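Local coordinates for endoglucanase, family GH5 (Zobellia galactanivorans, PDB 6GL2), which hydrolyses hemicellulosic glucans, mixed-linked glucan among them, and probably also has some action on cellulose, as a family GH5 glycoside hydrolase, at residues R10-K15 and Y141-I146; V179-I184 and N217-V222. All coordinates share one frame; numbering follows the deposited sequence.

Interaction 1: R10-K15 and Y141-I146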
ATOM      1  N   ARG A  10     -10.248  -3.210  18.973  1.00 15.29           N
ATOM      2  CA  ARG A  10     -11.683  -2.876  18.905  1.00 14.30           C
ATOM      3  C   ARG A  10     -12.514  -3.882  18.164  1.00 16.37           C
ATOM      4  O   ARG A  10     -12.043  -4.619  17.328  1.00 17.57           O
ATOM      5  CB  ARG A  10     -11.872  -1.535  18.277  1.00 14.86           C
ATOM      6  CG  ARG A  10     -11.219  -0.345  18.949  1.00 15.35           C
ATOM      7  CD  ARG A  10     -11.181   0.874  18.084  1.00 15.32           C
ATOM      8  NE  ARG A  10     -10.093   0.804  17.092  1.00 15.93           N
ATOM      9  CZ  ARG A  10      -9.801   1.784  16.263  1.00 18.11           C
ATOM     10  NH1 ARG A  10     -10.500   2.904  16.217  1.00 18.49           N
ATOM     11  NH2 ARG A  10      -8.698   1.617  15.476  1.00 16.70           N
ATOM     12  N   GLU A  11     -13.830  -3.882  18.457  1.00 17.90           N
ATOM     13  CA  GLU A  11     -14.805  -4.524  17.571  1.00 17.55           C
ATOM     14  C   GLU A  11     -15.178  -3.328  16.665  1.00 18.58           C
ATOM     15  O   GLU A  11     -15.765  -2.332  17.101  1.00 18.62           O
ATOM     16  CB  GLU A  11     -16.038  -5.074  18.328  1.00 19.62           C
ATOM     17  CG  GLU A  11     -15.705  -6.276  19.252  1.00 21.40           C
ATOM     18  CD  GLU A  11     -15.520  -7.609  18.579  1.00 26.35           C
ATOM     19  OE1 GLU A  11     -15.339  -8.646  19.309  1.00 34.39           O
ATOM     20  OE2 GLU A  11     -15.606  -7.697  17.329  1.00 27.82           O
ATOM     21  N   ILE A  12     -14.667  -3.344  15.428  1.00 16.66           N
ATOM     22  CA  ILE A  12     -14.825  -2.286  14.490  1.00 16.61           C
ATOM     23  C   ILE A  12     -14.898  -2.788  13.081  1.00 17.37           C
ATOM     24  O   ILE A  12     -14.060  -3.559  12.649  1.00 17.56           O
ATOM     25  CB  ILE A  12     -13.734  -1.205  14.644  1.00 15.95           C
ATOM     26  CG1 ILE A  12     -14.019   0.042  13.779  1.00 17.36           C
ATOM     27  CG2 ILE A  12     -12.316  -1.801  14.437  1.00 17.16           C
ATOM     28  CD1 ILE A  12     -13.138   1.226  14.075  1.00 17.52           C
ATOM     29  N   ALA A  13     -15.931  -2.374  12.357  1.00 16.09           N
ATOM     30  CA  ALA A  13     -16.179  -2.824  10.998  1.00 15.32           C
ATOM     31  C   ALA A  13     -15.124  -2.134  10.093  1.00 11.85           C
ATOM     32  O   ALA A  13     -14.779  -0.964  10.285  1.00 12.77           O
ATOM     33  CB  ALA A  13     -17.605  -2.396  10.539  1.00 16.71           C
ATOM     34  N   PRO A  14     -14.719  -2.846   9.047  1.00 12.85           N
ATOM     35  CA  PRO A  14     -13.788  -2.202   8.080  1.00 13.13           C
ATOM     36  C   PRO A  14     -14.161  -0.853   7.513  1.00 12.86           C
ATOM     37  O   PRO A  14     -13.341   0.043   7.444  1.00 13.41           O
ATOM     38  CB  PRO A  14     -13.637  -3.244   7.000  1.00 13.04           C
ATOM     39  CG  PRO A  14     -13.838  -4.527   7.672  1.00 14.82           C
ATOM     40  CD  PRO A  14     -14.924  -4.237   8.712  1.00 13.37           C
ATOM     41  N   LYS A  15     -15.442  -0.577   7.209  0.70 13.76           N
ATOM     42  CA  LYS A  15     -15.712   0.708   6.594  0.70 14.03           C
ATOM     43  C   LYS A  15     -15.475   1.870   7.575  0.70 12.30           C
ATOM     44  O   LYS A  15     -14.991   2.962   7.196  0.70 13.02           O
ATOM     45  CB  LYS A  15     -17.100   0.774   5.983  0.70 17.14           C
ATOM     46  CG  LYS A  15     -17.203  -0.124   4.741  0.70 18.74           C
ATOM     47  CD  LYS A  15     -18.514   0.005   3.993  0.70 21.29           C
ATOM     48  CE  LYS A  15     -18.553  -0.893   2.750  0.70 21.77           C
ATOM     49  NZ  LYS A  15     -19.975  -0.888   2.214  0.70 18.95           N
ATOM     50  N   TYR A 141       0.781  -6.143  18.900  1.00 11.83           N
ATOM     51  CA  TYR A 141       0.369  -4.778  18.576  1.00 10.60           C
ATOM     52  C   TYR A 141      -1.152  -4.715  18.425  1.00  9.92           C
ATOM     53  O   TYR A 141      -1.762  -5.647  17.982  1.00 11.11           O
ATOM     54  CB  TYR A 141       1.099  -4.276  17.281  1.00 10.79           C
ATOM     55  CG  TYR A 141       2.515  -3.957  17.532  1.00 10.84           C
ATOM     56  CD1 TYR A 141       3.463  -4.847  17.667  1.00 11.73           C
ATOM     57  CD2 TYR A 141       2.874  -2.650  17.688  1.00 14.21           C
ATOM     58  CE1 TYR A 141       4.791  -4.495  17.974  1.00 11.31           C
ATOM     59  CE2 TYR A 141       4.176  -2.289  17.991  1.00 15.83           C
ATOM     60  CZ  TYR A 141       5.149  -3.220  18.087  1.00 12.79           C
ATOM     61  OH  TYR A 141       6.448  -2.895  18.412  1.00 13.11           O
ATOM     62  N   GLY A 142      -1.698  -3.599  18.780  1.00 11.03           N
ATOM     63  CA  GLY A 142      -3.128  -3.337  18.664  1.00 11.21           C
ATOM     64  C   GLY A 142      -3.531  -2.948  17.244  1.00 11.22           C
ATOM     65  O   GLY A 142      -2.748  -3.119  16.284  1.00 11.77           O
ATOM     66  N   ASP A 143      -4.760  -2.579  17.065  1.00 11.13           N
ATOM     67  CA  ASP A 143      -5.372  -2.541  15.738  1.00 11.18           C
ATOM     68  C   ASP A 143      -5.026  -1.284  14.900  1.00 10.31           C
ATOM     69  O   ASP A 143      -5.456  -1.174  13.780  1.00  9.85           O
ATOM     70  CB  ASP A 143      -6.923  -2.725  15.829  1.00 12.87           C
ATOM     71  CG  ASP A 143      -7.621  -1.606  16.502  1.00 13.67           C
ATOM     72  OD1 ASP A 143      -7.143  -0.517  16.695  1.00 14.29           O
ATOM     73  OD2 ASP A 143      -8.898  -1.777  16.746  1.00 15.91           O
ATOM     74  N   TYR A 144      -4.154  -0.411  15.415  1.00  9.29           N
ATOM     75  CA  TYR A 144      -3.625   0.607  14.585  1.00  9.37           C
ATOM     76  C   TYR A 144      -2.542   0.055  13.644  1.00  9.71           C
ATOM     77  O   TYR A 144      -2.216   0.771  12.673  1.00  9.51           O
ATOM     78  CB  TYR A 144      -3.077   1.809  15.407  1.00 11.03           C
ATOM     79  CG  TYR A 144      -4.188   2.719  15.923  1.00 11.93           C
ATOM     80  CD1 TYR A 144      -5.025   2.357  16.963  1.00 14.57           C
ATOM     81  CD2 TYR A 144      -4.292   3.966  15.400  1.00 13.17           C
ATOM     82  CE1 TYR A 144      -6.063   3.219  17.417  1.00 16.80           C
ATOM     83  CE2 TYR A 144      -5.294   4.864  15.857  1.00 16.92           C
ATOM     84  CZ  TYR A 144      -6.131   4.438  16.829  1.00 14.79           C
ATOM     85  OH  TYR A 144      -7.152   5.301  17.300  1.00 17.92           O
ATOM     86  N   LEU A 145      -2.050  -1.144  13.911  1.00  9.00           N
ATOM     87  CA  LEU A 145      -1.130  -1.797  12.970  1.00  9.25           C
ATOM     88  C   LEU A 145      -1.937  -2.723  12.072  1.00  9.16           C
ATOM     89  O   LEU A 145      -2.623  -3.624  12.545  1.00  9.63           O
ATOM     90  CB  LEU A 145      -0.037  -2.569  13.795  1.00 10.32           C
ATOM     91  CG  LEU A 145       0.994  -3.264  12.931  1.00 11.71           C
ATOM     92  CD1 LEU A 145       1.769  -2.236  12.112  1.00 15.83           C
ATOM     93  CD2 LEU A 145       1.923  -4.214  13.743  1.00 16.84           C
ATOM     94  N   ILE A 146      -1.705  -2.520  10.780  1.00  8.55           N
ATOM     95  CA  ILE A 146      -2.429  -3.195   9.705  1.00  8.72           C
ATOM     96  C   ILE A 146      -1.409  -3.954   8.858  1.00  9.18           C
ATOM     97  O   ILE A 146      -0.265  -3.495   8.640  1.00  9.11           O
ATOM     98  CB  ILE A 146      -3.055  -2.128   8.779  1.00  9.25           C
ATOM     99  CG1 ILE A 146      -4.092  -1.248   9.563  1.00  9.38           C
ATOM    100  CG2 ILE A 146      -3.821  -2.733   7.560  1.00  9.72           C
ATOM    101  CD1 ILE A 146      -4.247   0.133   8.955  1.00 10.32           C
TER
HETATM  102  O   HOH W   1      -9.622  -4.414  16.029  1.00 19.64           O
HETATM  103  O   HOH W   2      -8.922   5.845  15.209  0.95 22.55           O
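The guanidinium of R10 is held between two side chains, with an anion at its edge. Over one face, NH2 lies 3.6 Å from CE1 of Y144, whose ring it approaches obliquely; on the opposite face the CD1 methyl of I12 sits 3.7 Å above the plane, displaced toward the rim. At the edge comes the carboxylate of D143, gripped side-on by NE and NH2. NE reaches the syn lone pair of OD2 almost straight (2.9 Å, 166°), close to the guanidinium plane. NH2 binds OD1 at 2.9 Å from above the carboxylate plane; the two flat groups are turned 49° apart. A bend at chi3 (-79°) turns NE back toward the oxygen that R10 N also binds, at 3.0 Å from N to D143 OD2. Water 1 donates to both that oxygen and R10 O. In the TIM barrel, D143 and Y144 occupy the type I turn G142-L145 that leads into strand 145-148, while 10-15 is the N-terminal arm passing into helix 14-20; the salt bridge thus fastens the arm to the start of the fourth barrel strand. With an alanine here instead of D143, the charge of R10 would probably lose its mate and its backbone N a partner, leaving the guanidinium freer to turn. Y101 backs the site, stacking on Y144 and accepting from R10 NH2 through its OH. Water 2 joins Y144 OH, at 2.8 Å, weakly to R10 NH1, and an imidazole molecule, probably from crystallisation, lies beside Y144.

Interaction 2: V179-I184 and N217-V222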
ATOM      1  N   VAL A 179      -2.880 -18.033   1.145  1.00 10.14           N
ATOM      2  CA  VAL A 179      -1.769 -18.522   1.985  1.00 11.97           C
ATOM      3  C   VAL A 179      -1.449 -17.469   3.042  1.00 11.44           C
ATOM      4  O   VAL A 179      -1.154 -17.793   4.202  1.00 11.80           O
ATOM      5  CB  VAL A 179      -0.513 -18.813   1.153  1.00 13.15           C
ATOM      6  CG1 VAL A 179       0.701 -18.949   2.044  1.00 18.00           C
ATOM      7  CG2 VAL A 179      -0.742 -20.055   0.321  1.00 15.91           C
ATOM      8  N   SER A 180      -1.353 -16.202   2.649  1.00  9.87           N
ATOM      9  CA  SER A 180      -0.879 -15.114   3.497  1.00  8.69           C
ATOM     10  C   SER A 180      -1.876 -14.794   4.572  1.00  9.24           C
ATOM     11  O   SER A 180      -1.533 -14.655   5.775  1.00  9.84           O
ATOM     12  CB  SER A 180      -0.582 -13.925   2.681  1.00  9.23           C
ATOM     13  OG  SER A 180       0.404 -14.120   1.694  1.00 10.56           O
ATOM     14  N   VAL A 181      -3.136 -14.619   4.237  1.00  9.36           N
ATOM     15  CA  VAL A 181      -4.167 -14.430   5.256  1.00 10.22           C
ATOM     16  C   VAL A 181      -4.205 -15.593   6.230  1.00 10.07           C
ATOM     17  O   VAL A 181      -4.272 -15.418   7.431  1.00 10.96           O
ATOM     18  CB  VAL A 181      -5.541 -14.127   4.626  1.00 11.43           C
ATOM     19  CG1 VAL A 181      -6.711 -14.198   5.643  1.00 12.39           C
ATOM     20  CG2 VAL A 181      -5.529 -12.803   3.885  1.00 11.43           C
ATOM     21  N   ASP A 182      -4.222 -16.814   5.694  1.00 10.53           N
ATOM     22  CA  ASP A 182      -4.277 -17.965   6.562  1.00 11.87           C
ATOM     23  C   ASP A 182      -3.088 -17.965   7.523  1.00 11.63           C
ATOM     24  O   ASP A 182      -3.238 -18.285   8.724  1.00 12.73           O
ATOM     25  CB  ASP A 182      -4.343 -19.250   5.732  1.00 12.49           C
ATOM     26  CG  ASP A 182      -5.653 -19.491   5.055  1.00 12.79           C
ATOM     27  OD1 ASP A 182      -6.669 -18.910   5.365  1.00 14.94           O
ATOM     28  OD2 ASP A 182      -5.653 -20.454   4.210  1.00 15.67           O
ATOM     29  N   ALA A 183      -1.894 -17.683   7.036  1.00 12.31           N
ATOM     30  CA  ALA A 183      -0.746 -17.682   7.896  1.00 10.86           C
ATOM     31  C   ALA A 183      -0.900 -16.645   9.025  1.00 10.84           C
ATOM     32  O   ALA A 183      -0.561 -16.881  10.190  1.00 11.52           O
ATOM     33  CB  ALA A 183       0.556 -17.377   7.099  1.00 12.16           C
ATOM     34  N   ILE A 184      -1.310 -15.438   8.684  1.00  9.50           N
ATOM     35  CA  ILE A 184      -1.504 -14.406   9.652  1.00  9.82           C
ATOM     36  C   ILE A 184      -2.514 -14.867  10.715  1.00 11.10           C
ATOM     37  O   ILE A 184      -2.278 -14.762  11.913  1.00 10.64           O
ATOM     38  CB  ILE A 184      -1.983 -13.084   9.023  1.00  9.74           C
ATOM     39  CG1 ILE A 184      -0.826 -12.515   8.139  1.00  9.48           C
ATOM     40  CG2 ILE A 184      -2.468 -12.118  10.108  1.00 10.19           C
ATOM     41  CD1 ILE A 184      -1.295 -11.446   7.147  1.00  9.64           C
ATOM     42  N   ASN A 217     -11.490 -16.762   2.475  1.00 15.26           N
ATOM     43  CA  ASN A 217     -12.442 -17.208   3.494  1.00 15.50           C
ATOM     44  C   ASN A 217     -13.620 -16.287   3.734  1.00 15.32           C
ATOM     45  O   ASN A 217     -14.323 -16.419   4.759  1.00 17.28           O
ATOM     46  CB  ASN A 217     -11.729 -17.508   4.789  1.00 16.53           C
ATOM     47  CG  ASN A 217     -10.437 -18.262   4.578  1.00 17.21           C
ATOM     48  OD1 ASN A 217     -10.426 -19.278   3.941  1.00 17.70           O
ATOM     49  ND2 ASN A 217      -9.337 -17.772   5.178  1.00 17.18           N
ATOM     50  N   GLY A 218     -13.802 -15.288   2.888  1.00 14.35           N
ATOM     51  CA  GLY A 218     -14.722 -14.230   3.219  1.00 15.64           C
ATOM     52  C   GLY A 218     -14.431 -13.415   4.475  1.00 14.09           C
ATOM     53  O   GLY A 218     -15.273 -12.737   5.055  1.00 17.36           O
ATOM     54  N   ASP A 219     -13.152 -13.457   4.886  1.00 13.52           N
ATOM     55  CA  ASP A 219     -12.677 -12.866   6.126  1.00 13.46           C
ATOM     56  C   ASP A 219     -13.214 -11.459   6.302  1.00 12.75           C
ATOM     57  O   ASP A 219     -12.977 -10.567   5.484  1.00 13.33           O
ATOM     58  CB  ASP A 219     -11.157 -12.876   6.083  1.00 14.34           C
ATOM     59  CG  ASP A 219     -10.493 -12.453   7.382  1.00 13.83           C
ATOM     60  OD1 ASP A 219     -10.796 -11.404   7.964  1.00 15.29           O
ATOM     61  OD2 ASP A 219      -9.618 -13.290   7.847  1.00 15.65           O
ATOM     62  N   LYS A 220     -13.973 -11.248   7.378  1.00 14.51           N
ATOM     63  CA  LYS A 220     -14.654 -10.026   7.537  1.00 15.44           C
ATOM     64  C   LYS A 220     -13.754  -8.844   7.886  1.00 14.30           C
ATOM     65  O   LYS A 220     -14.170  -7.743   7.789  1.00 15.09           O
ATOM     66  CB  LYS A 220     -15.743 -10.164   8.596  1.00 18.33           C
ATOM     67  CG  LYS A 220     -15.250 -10.215   9.992  1.00 21.59           C
ATOM     68  CD  LYS A 220     -16.432 -10.256  11.006  1.00 27.92           C
ATOM     69  CE  LYS A 220     -15.965 -10.662  12.387  1.00 33.89           C
ATOM     70  NZ  LYS A 220     -15.047  -9.675  13.044  1.00 39.04           N
ATOM     71  N   ASN A 221     -12.512  -9.128   8.270  1.00 12.55           N
ATOM     72  CA  ASN A 221     -11.514  -8.093   8.595  1.00 12.20           C
ATOM     73  C   ASN A 221     -10.518  -7.865   7.487  1.00 13.36           C
ATOM     74  O   ASN A 221      -9.477  -7.205   7.754  1.00 12.59           O
ATOM     75  CB  ASN A 221     -10.890  -8.420   9.937  1.00 13.19           C
ATOM     76  CG  ASN A 221     -11.868  -8.145  11.076  1.00 12.36           C
ATOM     77  OD1 ASN A 221     -12.396  -7.051  11.198  1.00 16.41           O
ATOM     78  ND2 ASN A 221     -12.060  -9.149  11.903  1.00 15.29           N
ATOM     79  N   VAL A 222     -10.861  -8.203   6.279  1.00 11.92           N
ATOM     80  CA  VAL A 222     -10.105  -7.879   5.096  1.00 11.41           C
ATOM     81  C   VAL A 222     -10.612  -6.661   4.452  1.00 10.89           C
ATOM     82  O   VAL A 222     -11.855  -6.465   4.259  1.00 11.69           O
ATOM     83  CB  VAL A 222     -10.057  -9.034   4.111  1.00 11.00           C
ATOM     84  CG1 VAL A 222      -9.541  -8.519   2.726  1.00 11.81           C
ATOM     85  CG2 VAL A 222      -9.082 -10.112   4.670  1.00 11.66           C
TER
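The loop before barrel strand 222-227, shaped by an Asx turn at D219, packs against helix 167-186, an outer helix of the TIM barrel, and is tied to it by an amide-carboxylate hydrogen bond. At the more exposed end of the contact, N217 ND2 donates to D182 OD1 at 2.9 Å, an almost linear bond (165°) that meets the oxygen nearly along the C-O axis. Amide and carboxylate are close to coplanar, 10° apart, and OD1 lies almost in the amide plane of N217. D182 holds its CG anti to the carbonyl carbon (chi1 -73°), which brings OD1 round to the loop although its CB does not face it. Deeper in, V181 turns its CG1 methyl to D219, 3.8 Å from OD2, while V181 and V222 both pack on V198 of strand 196-199. The strongest polar partner of D219 is R185, one helical turn after V181, in a salt bridge to OD2. That pairing probably eases any repulsion from D182, whose OD1 lies 6.8 Å from D219 OD2. R269 NH1 donates to the backbone carbonyls of D219 and V222. The remaining carboxylate oxygen faces its own loop: D219 OD1 accepts from N221 N at 2.9 Å, closing the Asx turn, and the overlapping type I turn is fastened by V222 N to D219 O at 3.3 Å.

Interactions 1 and 2 lie with their centres about 14 Å apart, and they touch: P14 CG packs 3.2 Å from K220 O. K195 also bridges them, its NZ hydrogen-bonded to an oxygen of each, I12 O and N221 OD1. Along the chain they follow in series, strand 145-148 leading on to helix 167-186. Both involve segments that enter barrel strands, 145-148 and 222-227, at their N-terminal ends, whereas TIM-barrel hydrolases have their active sites at the C-terminal ends. Neither adjoins D240, T242 and D248, which bind magnesium in a structure of this protein, though no magnesium is bound to this chain.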